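Local coordinates for protein fatty Acyl-Adenylate Ligase (Escherichia coli, PDB 3PBK) that belongs to the AMP-binding (ANL) family of enzymes and holds 5'-O-[(S)-(dodecanoyloxy)(hydroxy)phosphoryl]adenosine in its ligand pocket, at residues F19-V23 against T196-V200; L180-S184 against L338-A342; V274-Y280 against A303-P309; S419-G423 against I434-L440. All coordinates share one frame; numbering follows the deposited sequence.

Contact 1: residues F19-V23 against T196-V200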
# COMPACT_ATOMS: atom_id res chain seq x y z
N PHE A 19 -23.44 3.92 2.59
CA PHE A 19 -24.13 2.71 2.16
C PHE A 19 -23.72 1.41 2.83
O PHE A 19 -22.61 1.28 3.35
CB PHE A 19 -24.00 2.57 0.65
CG PHE A 19 -24.08 3.87 -0.06
CD1 PHE A 19 -25.30 4.35 -0.50
CD2 PHE A 19 -22.95 4.63 -0.26
CE1 PHE A 19 -25.39 5.55 -1.14
CE2 PHE A 19 -23.02 5.83 -0.89
CZ PHE A 19 -24.25 6.30 -1.33
N PRO A 20 -24.64 0.43 2.81
CA PRO A 20 -24.47 -0.92 3.33
C PRO A 20 -23.53 -1.75 2.48
O PRO A 20 -22.76 -2.56 3.00
CB PRO A 20 -25.89 -1.52 3.22
CG PRO A 20 -26.80 -0.35 3.00
CD PRO A 20 -26.00 0.66 2.28
N THR A 21 -23.59 -1.54 1.17
CA THR A 21 -22.99 -2.45 0.21
C THR A 21 -22.38 -1.68 -0.93
O THR A 21 -22.91 -0.64 -1.31
CB THR A 21 -24.08 -3.36 -0.36
OG1 THR A 21 -24.20 -4.53 0.45
CG2 THR A 21 -23.77 -3.75 -1.79
N LEU A 22 -21.27 -2.17 -1.47
CA LEU A 22 -20.58 -1.49 -2.58
C LEU A 22 -21.49 -1.26 -3.78
O LEU A 22 -21.37 -0.27 -4.49
CB LEU A 22 -19.33 -2.27 -3.02
CG LEU A 22 -18.03 -2.03 -2.25
CD1 LEU A 22 -17.05 -3.15 -2.50
CD2 LEU A 22 -17.44 -0.70 -2.63
N VAL A 23 -22.40 -2.20 -4.00
CA VAL A 23 -23.37 -2.07 -5.08
C VAL A 23 -24.33 -0.92 -4.77
O VAL A 23 -24.61 -0.09 -5.63
CB VAL A 23 -24.12 -3.38 -5.32
CG1 VAL A 23 -25.38 -3.13 -6.13
CG2 VAL A 23 -23.20 -4.38 -6.00
N THR A 196 -15.51 -8.10 3.77
CA THR A 196 -16.95 -8.13 3.51
C THR A 196 -17.43 -6.76 3.05
O THR A 196 -16.72 -5.77 3.18
CB THR A 196 -17.78 -8.58 4.75
OG1 THR A 196 -17.85 -7.54 5.74
CG2 THR A 196 -17.19 -9.84 5.36
N HIS A 197 -18.64 -6.70 2.51
CA HIS A 197 -19.18 -5.39 2.16
C HIS A 197 -19.21 -4.47 3.37
O HIS A 197 -18.86 -3.30 3.26
CB HIS A 197 -20.57 -5.52 1.57
CG HIS A 197 -20.58 -5.96 0.14
ND1 HIS A 197 -20.38 -5.09 -0.90
CD2 HIS A 197 -20.76 -7.18 -0.41
CE1 HIS A 197 -20.44 -5.75 -2.04
NE2 HIS A 197 -20.67 -7.02 -1.77
N ARG A 198 -19.62 -4.99 4.51
CA ARG A 198 -19.76 -4.17 5.71
C ARG A 198 -18.43 -3.55 6.11
O ARG A 198 -18.37 -2.38 6.48
CB ARG A 198 -20.31 -4.97 6.89
CG ARG A 198 -20.53 -4.10 8.12
CD ARG A 198 -20.68 -4.92 9.36
NE ARG A 198 -19.42 -5.07 10.09
CZ ARG A 198 -18.71 -6.20 10.16
NH1 ARG A 198 -19.11 -7.31 9.54
NH2 ARG A 198 -17.58 -6.21 10.86
N GLU A 199 -17.38 -4.36 6.04
CA GLU A 199 -16.05 -3.92 6.43
C GLU A 199 -15.50 -2.86 5.49
O GLU A 199 -15.06 -1.80 5.93
CB GLU A 199 -15.13 -5.13 6.54
CG GLU A 199 -15.53 -6.04 7.69
CD GLU A 199 -15.09 -7.49 7.52
OE1 GLU A 199 -14.23 -7.77 6.65
OE2 GLU A 199 -15.60 -8.36 8.27
N VAL A 200 -15.53 -3.12 4.19
CA VAL A 200 -14.99 -2.14 3.25
C VAL A 200 -15.80 -0.85 3.32
O VAL A 200 -15.28 0.24 3.07
CB VAL A 200 -14.91 -2.68 1.80
CG1 VAL A 200 -16.26 -2.60 1.14
CG2 VAL A 200 -13.89 -1.89 0.99
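Thr21 and His197 bring the two backbones closest, 5.2 Å from CA to CA, at the place where each segment turns into a helix. His197 does most of the joining. Its CG points opposite the carbonyl carbon (chi1 -78°), which sends the imidazole across to the other segment, where ND1 accepts from Leu22 N at 3.1 Å. The bond is fairly straight at the hydrogen, although the donor sits tilted out of the ring plane by 27°. Over a face of the same ring lies a methyl group: Thr21 CG2 is 4.1 Å from the centroid of the His197 ring, close enough to the ring normal to count as a CH-pi contact. Leu22 CB reaches the ring at its edge, in the plane, 3.7 Å from His197 ND1.

Each segment carries a helix start. Thr196 and Glu199 form a true capping box at the head of helix 197-211, in which Thr196 OG1 accepts from Glu199 N at 3.2 Å, while Thr196 N donates back to Glu199 OE1 from above the carboxylate plane. Thr21 is the N-cap residue of helix 22-29 but gives it no side-chain capping bond; the first N-H of that helix, belonging to Leu22, is taken instead by the His197 imidazole. One turn further along the second helix, Val200 CG1 meets Leu22 CD1 at 3.8 Å, with the two side chains crossing at about a right angle. Gln94 of helix 84-95 and Ala178 of strand 177-181 touch both Leu22 and His197.

Contact 2: residues L180-S184 against L338-A342. With 1ZZ (5'-O-[(S)-(dodecanoyloxy)(hydroxy)phosphoryl]adenosine), chain C.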
# COMPACT_ATOMS: atom_id res chain seq x y z
N LEU A 180 -10.93 -10.26 -2.04
CA LEU A 180 -9.82 -10.76 -1.24
C LEU A 180 -8.56 -10.00 -1.57
O LEU A 180 -8.25 -9.79 -2.73
CB LEU A 180 -9.59 -12.25 -1.49
CG LEU A 180 -10.76 -13.20 -1.24
CD1 LEU A 180 -10.31 -14.64 -1.44
CD2 LEU A 180 -11.28 -12.98 0.16
N GLN A 181 -7.82 -9.60 -0.54
CA GLN A 181 -6.62 -8.81 -0.74
C GLN A 181 -5.38 -9.63 -0.44
O GLN A 181 -5.13 -9.97 0.72
CB GLN A 181 -6.65 -7.58 0.15
CG GLN A 181 -5.40 -6.72 0.04
CD GLN A 181 -5.19 -6.16 -1.35
OE1 GLN A 181 -5.77 -5.14 -1.72
NE2 GLN A 181 -4.34 -6.83 -2.12
N TYR A 182 -4.59 -9.92 -1.47
CA TYR A 182 -3.47 -10.86 -1.31
C TYR A 182 -2.09 -10.26 -1.07
O TYR A 182 -1.12 -11.00 -0.88
CB TYR A 182 -3.43 -11.86 -2.46
CG TYR A 182 -4.22 -13.10 -2.17
CD1 TYR A 182 -5.55 -13.20 -2.56
CD2 TYR A 182 -3.65 -14.17 -1.51
CE1 TYR A 182 -6.29 -14.34 -2.30
CE2 TYR A 182 -4.37 -15.31 -1.24
CZ TYR A 182 -5.70 -15.39 -1.63
OH TYR A 182 -6.43 -16.53 -1.37
N THR A 183 -1.98 -8.94 -1.05
CA THR A 183 -0.67 -8.35 -0.80
C THR A 183 -0.07 -8.87 0.51
O THR A 183 1.13 -8.76 0.73
CB THR A 183 -0.71 -6.80 -0.78
OG1 THR A 183 -1.44 -6.32 0.37
CG2 THR A 183 -1.31 -6.25 -2.09
N SER A 184 -0.91 -9.46 1.35
CA SER A 184 -0.50 -9.82 2.71
C SER A 184 0.33 -11.11 2.86
O SER A 184 0.82 -11.41 3.95
CB SER A 184 -1.71 -9.86 3.64
OG SER A 184 -2.31 -8.58 3.70
N LEU A 338 -3.41 -0.77 6.91
CA LEU A 338 -2.99 -2.06 6.38
C LEU A 338 -4.18 -2.74 5.74
O LEU A 338 -5.31 -2.29 5.89
CB LEU A 338 -2.37 -2.96 7.45
CG LEU A 338 -3.17 -3.32 8.69
CD1 LEU A 338 -2.38 -4.31 9.53
CD2 LEU A 338 -3.52 -2.08 9.51
N ALA A 339 -3.93 -3.83 5.01
CA ALA A 339 -4.99 -4.48 4.25
C ALA A 339 -5.94 -5.14 5.22
O ALA A 339 -7.15 -5.17 4.97
CB ALA A 339 -4.40 -5.51 3.30
N GLU A 340 -5.39 -5.64 6.32
CA GLU A 340 -6.14 -6.39 7.31
C GLU A 340 -7.21 -5.54 7.99
O GLU A 340 -7.96 -6.02 8.83
CB GLU A 340 -5.21 -7.00 8.36
CG GLU A 340 -4.40 -8.21 7.87
CD GLU A 340 -3.14 -7.84 7.09
OE1 GLU A 340 -2.93 -6.64 6.83
OE2 GLU A 340 -2.36 -8.76 6.74
N ASN A 341 -7.28 -4.26 7.63
CA ASN A 341 -8.32 -3.36 8.09
C ASN A 341 -8.95 -2.68 6.88
O ASN A 341 -9.40 -1.54 6.96
CB ASN A 341 -7.74 -2.32 9.04
CG ASN A 341 -8.81 -1.53 9.81
OD1 ASN A 341 -8.93 -0.31 9.66
ND2 ASN A 341 -9.57 -2.23 10.65
N ALA A 342 -8.98 -3.40 5.75
CA ALA A 342 -9.38 -2.85 4.46
C ALA A 342 -8.33 -1.87 3.90
O ALA A 342 -7.76 -2.09 2.85
CB ALA A 342 -10.76 -2.20 4.53
P 1ZZ C . -0.71 -2.60 3.09
C1 1ZZ C . -8.97 9.08 -0.93
N1 1ZZ C . 2.68 0.86 7.07
O1 1ZZ C . -0.25 0.69 2.73
C2 1ZZ C . -8.59 8.20 0.23
N2 1ZZ C . 1.64 2.80 6.81
O2 1ZZ C . -1.59 -1.21 2.90
C3 1ZZ C . -7.17 7.64 0.26
N3 1ZZ C . 4.52 1.79 8.58
O3 1ZZ C . -1.43 -3.83 3.79
C4 1ZZ C . -6.80 6.91 1.56
N4 1ZZ C . 4.36 4.06 9.00
O4 1ZZ C . -0.27 -3.06 1.88
C5 1ZZ C . -5.34 6.66 1.97
N5 1ZZ C . 2.51 5.34 8.04
O5 1ZZ C . 0.54 -2.25 4.02
C6 1ZZ C . -5.21 5.45 2.87
O6 1ZZ C . 2.15 -1.03 5.93
C7 1ZZ C . -4.18 5.42 3.97
O7 1ZZ C . 3.67 -2.12 8.92
C8 1ZZ C . -3.63 4.06 4.35
O8 1ZZ C . 0.90 -2.81 8.77
C9 1ZZ C . -2.11 3.82 4.33
C10 1ZZ C . -1.54 2.59 3.67
C11 1ZZ C . -2.12 1.25 3.64
C12 1ZZ C . -1.21 0.19 3.21
C13 1ZZ C . 0.42 -2.65 5.36
C14 1ZZ C . 1.57 -2.29 6.31
C15 1ZZ C . 1.41 -1.96 7.80
C16 1ZZ C . 2.76 -1.45 8.10
C17 1ZZ C . 3.04 -0.57 6.93
C18 1ZZ C . 1.64 1.46 6.49
C19 1ZZ C . 2.75 3.01 7.64
C20 1ZZ C . 3.38 1.88 7.80
C21 1ZZ C . 4.98 2.93 9.16
C22 1ZZ C . 3.20 4.12 8.21
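Ser184 and Glu340 make the polar link between the loop after strand 177-181 and the short 3-10 turn that follows strand 332-337. Starting from Ser184 CB, the first neighbour is already the carboxylate, with Glu340 OE2 3.4 Å away. At the tip, OG, turned anti to the carbonyl carbon of its own residue (chi1 -62°), donates to Glu340 OE2 at 3.0 Å, coming from above the carboxylate plane, 58° out of it. Glu340 reaches this point through a bend at chi2, which folds its end back toward the serine. The same Ser184 OG also lies 3.7 Å from Ala339 CB, and that methyl is touched as well by Gln181 CG, at 3.6 Å. Ala339 is therefore packed between strand end and loop on its CB side, while its backbone N donates to phosphoryl oxygen O3 of 5'-O-[(S)-(dodecanoyloxy)(hydroxy)phosphoryl]adenosine at 2.8 Å, in a bent bond. Leu338 CB borders the ligand at C13 and O8. Glu340 OE2 has a second hydroxyl partner, Tyr424 OH. Two hydroxyls thus bond one buried carboxylate oxygen and fix the rotation of the carboxylate, next to the residue whose N-H meets the phosphoryl group.

Contact 3: residues V274-Y280 against A303-P309. With 1ZZ (5'-O-[(S)-(dodecanoyloxy)(hydroxy)phosphoryl]adenosine), chain C.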
# COMPACT_ATOMS: atom_id res chain seq x y z
N VAL A 274 -2.65 10.66 -2.70
CA VAL A 274 -1.86 10.04 -1.65
C VAL A 274 -0.86 9.11 -2.30
O VAL A 274 -1.19 8.44 -3.28
CB VAL A 274 -2.74 9.26 -0.64
CG1 VAL A 274 -1.89 8.69 0.48
CG2 VAL A 274 -3.84 10.14 -0.08
N ALA A 275 0.35 9.08 -1.76
CA ALA A 275 1.42 8.24 -2.27
C ALA A 275 2.27 7.78 -1.10
O ALA A 275 2.17 8.32 -0.01
CB ALA A 275 2.26 9.03 -3.25
N PRO A 276 3.12 6.77 -1.32
CA PRO A 276 4.12 6.35 -0.33
C PRO A 276 5.26 7.36 -0.24
O PRO A 276 5.44 8.17 -1.15
CB PRO A 276 4.67 5.05 -0.92
CG PRO A 276 3.82 4.73 -2.11
CD PRO A 276 3.23 6.00 -2.57
N PRO A 277 6.03 7.32 0.85
CA PRO A 277 7.17 8.22 1.05
C PRO A 277 8.01 8.41 -0.21
O PRO A 277 8.36 9.54 -0.53
CB PRO A 277 7.98 7.49 2.10
CG PRO A 277 6.99 6.81 2.90
CD PRO A 277 5.90 6.38 1.96
N PHE A 278 8.34 7.32 -0.90
CA PHE A 278 9.21 7.42 -2.07
C PHE A 278 8.56 8.13 -3.25
O PHE A 278 9.26 8.71 -4.08
CB PHE A 278 9.72 6.04 -2.52
CG PHE A 278 8.69 5.20 -3.21
CD1 PHE A 278 8.44 5.38 -4.56
CD2 PHE A 278 7.98 4.23 -2.51
CE1 PHE A 278 7.48 4.61 -5.21
CE2 PHE A 278 7.02 3.45 -3.15
CZ PHE A 278 6.77 3.64 -4.50
N GLY A 279 7.24 8.09 -3.36
CA GLY A 279 6.57 8.79 -4.43
C GLY A 279 6.90 10.27 -4.38
O GLY A 279 7.05 10.93 -5.41
N TYR A 280 7.02 10.79 -3.17
CA TYR A 280 7.32 12.20 -2.96
C TYR A 280 8.79 12.47 -3.19
O TYR A 280 9.16 13.45 -3.82
CB TYR A 280 6.92 12.64 -1.54
CG TYR A 280 5.42 12.84 -1.35
CD1 TYR A 280 4.80 14.02 -1.73
CD2 TYR A 280 4.63 11.83 -0.80
CE1 TYR A 280 3.42 14.20 -1.56
CE2 TYR A 280 3.25 12.00 -0.63
CZ TYR A 280 2.65 13.18 -1.01
OH TYR A 280 1.30 13.35 -0.84
N ALA A 303 -2.33 16.28 0.51
CA ALA A 303 -1.26 15.39 0.06
C ALA A 303 -0.92 14.37 1.14
O ALA A 303 -0.27 14.69 2.14
CB ALA A 303 -0.03 16.20 -0.33
N GLY A 304 -1.37 13.14 0.95
CA GLY A 304 -1.23 12.10 1.96
C GLY A 304 0.02 11.26 1.80
O GLY A 304 0.52 11.05 0.70
N ILE A 305 0.54 10.78 2.93
CA ILE A 305 1.70 9.90 2.93
C ILE A 305 1.46 8.76 3.89
O ILE A 305 1.03 8.99 5.01
CB ILE A 305 2.97 10.61 3.39
CG1 ILE A 305 3.07 12.01 2.78
CG2 ILE A 305 4.19 9.78 3.04
CD1 ILE A 305 2.63 13.12 3.73
N GLY A 306 1.76 7.55 3.45
CA GLY A 306 1.65 6.38 4.30
C GLY A 306 2.19 5.19 3.54
O GLY A 306 2.75 5.38 2.46
N ALA A 307 2.02 3.99 4.10
CA ALA A 307 2.44 2.73 3.48
C ALA A 307 3.77 2.20 4.04
O ALA A 307 4.00 0.99 4.10
CB ALA A 307 2.49 2.84 1.96
N GLU A 308 4.64 3.12 4.45
CA GLU A 308 5.94 2.76 4.99
C GLU A 308 6.28 3.86 5.95
O GLU A 308 5.65 4.92 5.91
CB GLU A 308 6.97 2.69 3.86
CG GLU A 308 6.71 1.53 2.90
CD GLU A 308 7.47 1.65 1.60
OE1 GLU A 308 8.72 1.76 1.66
OE2 GLU A 308 6.82 1.62 0.51
N PRO A 309 7.27 3.63 6.84
CA PRO A 309 7.64 4.68 7.81
C PRO A 309 7.96 6.00 7.10
O PRO A 309 8.77 6.03 6.17
CB PRO A 309 8.89 4.11 8.48
CG PRO A 309 8.76 2.63 8.31
CD PRO A 309 8.07 2.41 7.00
P 1ZZ C . -0.71 -2.60 3.09
C1 1ZZ C . -8.97 9.08 -0.93
N1 1ZZ C . 2.68 0.86 7.07
O1 1ZZ C . -0.25 0.69 2.73
C2 1ZZ C . -8.59 8.20 0.23
N2 1ZZ C . 1.64 2.80 6.81
O2 1ZZ C . -1.59 -1.21 2.90
C3 1ZZ C . -7.17 7.64 0.26
N3 1ZZ C . 4.52 1.79 8.58
O3 1ZZ C . -1.43 -3.83 3.79
C4 1ZZ C . -6.80 6.91 1.56
N4 1ZZ C . 4.36 4.06 9.00
O4 1ZZ C . -0.27 -3.06 1.88
C5 1ZZ C . -5.34 6.66 1.97
N5 1ZZ C . 2.51 5.34 8.04
O5 1ZZ C . 0.54 -2.25 4.02
C6 1ZZ C . -5.21 5.45 2.87
O6 1ZZ C . 2.15 -1.03 5.93
C7 1ZZ C . -4.18 5.42 3.97
O7 1ZZ C . 3.67 -2.12 8.92
C8 1ZZ C . -3.63 4.06 4.35
O8 1ZZ C . 0.90 -2.81 8.77
C9 1ZZ C . -2.11 3.82 4.33
C10 1ZZ C . -1.54 2.59 3.67
C11 1ZZ C . -2.12 1.25 3.64
C12 1ZZ C . -1.21 0.19 3.21
C13 1ZZ C . 0.42 -2.65 5.36
C14 1ZZ C . 1.57 -2.29 6.31
C15 1ZZ C . 1.41 -1.96 7.80
C16 1ZZ C . 2.76 -1.45 8.10
C17 1ZZ C . 3.04 -0.57 6.93
C18 1ZZ C . 1.64 1.46 6.49
C19 1ZZ C . 2.75 3.01 7.64
C20 1ZZ C . 3.38 1.88 7.80
C21 1ZZ C . 4.98 2.93 9.16
C22 1ZZ C . 3.20 4.12 8.21
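Strands 272-275 and 302-305 are adjacent parallel strands of the large mixed sheet, joined by a beta-alpha-beta crossover through helix 277-285, and the loop leaving the second strand lines the ligand pocket. Their junction converges on Gly304 O. Ala275 N donates to it at 3.2 Å as the sheet bond, and Tyr280 OH donates to the same Gly304 O at 2.9 Å. The two donors come from opposite faces of the carbonyl plane, so one oxygen ties both the strand and the first turn of the crossover helix. With chi1 at -76°, the Tyr280 ring swings away from its own carbonyl carbon and back toward strand 302-305, hydroxyl end first; Gly304 O then lies at the ring edge, in plane. Ile305 CG1 packs obliquely against the ring, and Ala303 CB lies at its edge. On the other side of the sheet Val274 CG1 rests against Gly304 O.

Beyond the strands, Pro277 fills the angle between helix and loop: its CD lies 4.0 Å from Ile305 CG2, while its CG touches Glu308 O at 3.8 Å. The Glu308 carboxylate reaches the Phe278 ring at its edge. In the pocket, Ala307 N approaches N2 of 5'-O-[(S)-(dodecanoyloxy)(hydroxy)phosphoryl]adenosine at 3.0 Å, and Pro309 CD borders ligand atom C21 at 3.8 Å. Around this junction, Trp261, Phe318 and Phe332 meet the Tyr280 ring in edge-to-face fashion, helix 229-241 packs on Val274 and Pro276, and Leu315 of helix 312-322 touches both Tyr280 and Ile305.

Contact 4: residues S419-G423 against I434-L440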
# COMPACT_ATOMS: atom_id res chain seq x y z
N SER A 419 -14.09 -1.83 10.44
CA SER A 419 -13.24 -2.03 9.28
C SER A 419 -12.46 -3.33 9.34
O SER A 419 -12.08 -3.87 8.31
CB SER A 419 -12.27 -0.86 9.14
OG SER A 419 -12.98 0.35 8.90
N LEU A 420 -12.21 -3.83 10.54
CA LEU A 420 -11.41 -5.03 10.72
C LEU A 420 -11.87 -6.15 9.80
O LEU A 420 -13.08 -6.36 9.62
CB LEU A 420 -11.49 -5.50 12.16
CG LEU A 420 -10.22 -6.07 12.79
CD1 LEU A 420 -10.58 -7.10 13.83
CD2 LEU A 420 -9.33 -6.67 11.74
N MSE A 421 -10.92 -6.89 9.24
CA MSE A 421 -11.22 -8.00 8.36
C MSE A 421 -11.93 -9.11 9.11
O MSE A 421 -12.18 -8.99 10.31
CB MSE A 421 -9.94 -8.56 7.77
CG MSE A 421 -9.07 -9.23 8.81
SE MSE A 421 -7.55 -10.18 8.02
CE MSE A 421 -6.74 -10.84 9.67
N SER A 422 -12.24 -10.19 8.41
CA SER A 422 -12.91 -11.32 9.03
C SER A 422 -11.87 -12.36 9.38
O SER A 422 -12.07 -13.20 10.26
CB SER A 422 -13.95 -11.89 8.08
OG SER A 422 -14.89 -10.89 7.70
N GLY A 423 -10.74 -12.27 8.68
CA GLY A 423 -9.62 -13.19 8.84
C GLY A 423 -9.03 -13.49 7.48
O GLY A 423 -9.47 -12.97 6.47
N ILE A 434 -10.29 -13.41 15.71
CA ILE A 434 -10.90 -12.12 15.46
C ILE A 434 -12.34 -12.13 15.94
O ILE A 434 -12.79 -11.20 16.62
CB ILE A 434 -10.82 -11.75 13.97
CG1 ILE A 434 -9.37 -11.39 13.63
CG2 ILE A 434 -11.75 -10.59 13.65
CD1 ILE A 434 -9.20 -10.69 12.32
N ALA A 435 -13.06 -13.21 15.60
CA ALA A 435 -14.43 -13.43 16.08
C ALA A 435 -14.52 -13.40 17.62
O ALA A 435 -15.49 -12.87 18.19
CB ALA A 435 -14.95 -14.74 15.55
N ALA A 436 -13.51 -13.97 18.27
CA ALA A 436 -13.44 -14.06 19.72
C ALA A 436 -13.07 -12.74 20.43
O ALA A 436 -13.84 -12.23 21.25
CB ALA A 436 -12.46 -15.15 20.11
N THR A 437 -11.91 -12.18 20.13
CA THR A 437 -11.45 -10.97 20.81
C THR A 437 -11.94 -9.67 20.19
O THR A 437 -12.21 -8.70 20.89
CB THR A 437 -9.92 -10.90 20.88
OG1 THR A 437 -9.39 -10.60 19.58
CG2 THR A 437 -9.36 -12.23 21.38
N GLY A 438 -12.04 -9.63 18.87
CA GLY A 438 -12.40 -8.41 18.18
C GLY A 438 -11.18 -7.54 17.92
O GLY A 438 -11.31 -6.44 17.37
N TRP A 439 -10.01 -8.04 18.32
CA TRP A 439 -8.74 -7.35 18.14
C TRP A 439 -7.83 -8.06 17.16
O TRP A 439 -7.87 -9.29 17.02
CB TRP A 439 -7.98 -7.24 19.47
CG TRP A 439 -8.54 -6.26 20.39
CD1 TRP A 439 -9.32 -6.52 21.46
CD2 TRP A 439 -8.39 -4.83 20.33
NE1 TRP A 439 -9.67 -5.35 22.08
CE2 TRP A 439 -9.11 -4.29 21.41
CE3 TRP A 439 -7.71 -3.96 19.47
CZ2 TRP A 439 -9.17 -2.92 21.66
CZ3 TRP A 439 -7.79 -2.60 19.72
CH2 TRP A 439 -8.51 -2.10 20.81
N LEU A 440 -6.98 -7.28 16.51
CA LEU A 440 -5.97 -7.84 15.65
C LEU A 440 -4.65 -7.20 15.99
O LEU A 440 -4.58 -5.98 16.17
CB LEU A 440 -6.28 -7.56 14.19
CG LEU A 440 -5.12 -7.96 13.29
CD1 LEU A 440 -5.38 -9.31 12.68
CD2 LEU A 440 -4.93 -6.94 12.21
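Ile434 meets Leu420 and Met421 near the C-terminal end of helix 428-437, a helix end finished by an ST turn before the chain enters strand 440-442. With no hydrogen bond between the segments, the join is apolar. Ile434 uses both of its branches: CG2, lying anti to the backbone N, meets Leu420 CD1 tip to tip at 3.7 Å, and CD1 at the end of the other branch touches Met421 at two points, CE at 3.6 Å and CG at 3.8 Å. Met421, a selenomethionine, crosses the isoleucine at about a right angle, and its chain, extended beyond CG, carries CE on to Leu440.

Next along the helix end, Thr437 OG1 accepts from Trp439 N at 2.9 Å, which closes the ST turn, and the same oxygen is also hydrogen-bonded to Glu433 O in the preceding turn. Gly438, whose positive phi takes the chain out of the helix, still donates its N to Ile434 O at 2.8 Å. Its carbonyl oxygen faces the other segment, with Leu420 CD1 3.7 Å from Gly438 O. Trp439 has its CB directed away from the loop, and its ring makes a cation-pi contact with Arg398. Leu440 comes back toward the loop and forms a backbone bond with Ile415 of strand 411-416. Its CB packs on Leu420 CD2 at 4.0 Å, and its CD1 ends 3.6 Å from Met421 CE, the methyl already met by Ile434 CD1.

Overall arrangement
Contacts 2 and 3 both border 5'-O-[(S)-(dodecanoyloxy)(hydroxy)phosphoryl]adenosine: contact 2 meets the phosphoryl group and contact 3 the adenine and the acyl carbonyl, their centres about 18 Å apart, with contact 3 nested in the chain loop that contact 2 closes. Contact 4 touches both contact 2 and contact 1. Its Met421 N lies 3.1 Å from Glu340 O of contact 2, a probable hydrogen bond, and its Ser422 OG is hydrogen-bonded at 2.7 Å to Glu199 OE2 of contact 1. A route from the helix starts of contact 1 to the pocket therefore runs through the loop 419-423. Contact 1 stands further out, the Val200 side chain about 11 Å from the ligand.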